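Local structure of nitrogenase molybdenum-iron protein alpha chain (Clostridium pasteurianum, 4WES) at the interface of chains A and B. The protein forms, with the beta chain, the molybdenum-iron component of nitrogenase, which reduces dinitrogen to ammonia at an iron-sulfur-molybdenum cluster with homocitrate. Numbering follows the deposited sequence. Chains: chain A, Nitrogenase molybdenum-iron protein alpha chain; chain B, Nitrogenase molybdenum-iron protein beta chain.

The interface of chains A and B. Residues chain A 122, 125-126, 129; chain B 13-15.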
# COMPACT_ATOMS: atom_id res chain seq x y z
N LYS A 122 38.80 -13.40 16.04
CA LYS A 122 37.74 -12.69 15.39
C LYS A 122 37.21 -11.57 16.28
O LYS A 122 36.88 -10.48 15.83
CB LYS A 122 36.60 -13.64 14.98
CG LYS A 122 35.58 -13.01 14.05
CD LYS A 122 34.58 -14.01 13.51
CE LYS A 122 33.79 -13.45 12.35
NZ LYS A 122 32.72 -14.41 11.95
N ASP A 125 39.63 -8.69 16.15
CA ASP A 125 39.49 -8.00 14.89
C ASP A 125 38.21 -7.20 14.78
O ASP A 125 38.20 -6.09 14.23
CB ASP A 125 39.63 -8.97 13.71
CG ASP A 125 41.02 -9.56 13.56
OD1 ASP A 125 41.99 -9.05 14.15
OD2 ASP A 125 41.13 -10.57 12.78
N ALA A 126 37.13 -7.72 15.38
CA ALA A 126 35.86 -7.00 15.40
C ALA A 126 35.93 -5.76 16.26
O ALA A 126 35.36 -4.72 15.93
CB ALA A 126 34.73 -7.91 15.86
N GLU A 129 37.76 -3.22 14.19
CA GLU A 129 36.89 -2.66 13.15
C GLU A 129 35.88 -1.70 13.74
O GLU A 129 35.66 -0.63 13.17
CB GLU A 129 36.21 -3.77 12.36
CG GLU A 129 37.14 -4.50 11.41
CD GLU A 129 36.55 -5.67 10.63
OE1 GLU A 129 35.39 -6.04 10.84
OE2 GLU A 129 37.29 -6.20 9.77
N LYS B 13 35.96 -7.66 7.81
CA LYS B 13 36.33 -9.08 7.86
C LYS B 13 35.81 -9.76 9.14
O LYS B 13 35.88 -10.99 9.21
CB LYS B 13 37.87 -9.27 7.78
CG LYS B 13 38.55 -8.69 6.56
CD LYS B 13 40.06 -8.93 6.60
CE LYS B 13 40.76 -8.18 5.48
NZ LYS B 13 42.11 -8.72 5.17
N ALA B 14 35.41 -9.01 10.15
CA ALA B 14 35.11 -9.59 11.45
C ALA B 14 33.80 -9.09 12.07
O ALA B 14 33.04 -9.89 12.64
CB ALA B 14 36.27 -9.38 12.41
N LEU B 15 33.57 -7.79 11.99
CA LEU B 15 32.40 -7.21 12.64
C LEU B 15 31.19 -7.28 11.73
O LEU B 15 31.17 -6.70 10.66
CB LEU B 15 32.71 -5.74 12.94
CG LEU B 15 31.65 -4.98 13.69
CD1 LEU B 15 31.52 -5.42 15.13
CD2 LEU B 15 31.97 -3.48 13.66
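A:Glu129 reaches from its helix to three successive backbone N-H groups of the beta chain, those of B:Lys13, B:Ala14 and B:Leu15, and its carboxylate holds this stretch of loop by hydrogen bonds to all three. OE1 accepts two of them. The backbone amide nitrogen B:Leu15 N approaches A:Glu129 OE1 nearly along the C-O axis at 2.8 Å, an almost straight bond with 170° at the hydrogen. B:Ala14 N comes to A:Glu129 OE1 from the same face of the carboxylate, but on the syn side and 28° out of plane, at 3.0 Å, and this bond is more bent. The other oxygen, A:Glu129 OE2, takes B:Lys13 N on its syn side at 2.8 Å. With both oxygens engaged, rotation of the carboxylate should be restrained, and the three N-H dipoles would be expected to favour its negative charge. With CG anti to the carbonyl carbon (chi1 -73°) and the rest extended, the side chain of A:Glu129 runs outwards and back along the helix flank, towards its N-terminal end, to meet the loop. B:Ala14 has the most surface hidden in this patch. Its methyl group points at the helix and settles against one turn, on backbone atoms that include A:Lys122 O and on the CB of A:Asp125. B:Ala14 CB lies 3.5 Å from A:Ala126 N. The distance from B:Ala14 CB to A:Asp125 CB is 3.6 Å. A:Lys122 flanks the same residue with its aliphatic chain, stretched out to bring A:Lys122 CE to the oxygen end of the B:Ala14 carbonyl, 3.6 Å from B:Ala14 O. On the other flank B:Leu15 rests loosely on A:Ala126 and on the CB of A:Glu129. B:Lys13 is poorly ordered, and the bond it gives comes from its backbone N, so its details are less certain. The site joins one side of alpha-chain helix 120-134 to an N-terminal loop of the beta chain just before strand 16-17, within the alpha-beta interface of the tetramer.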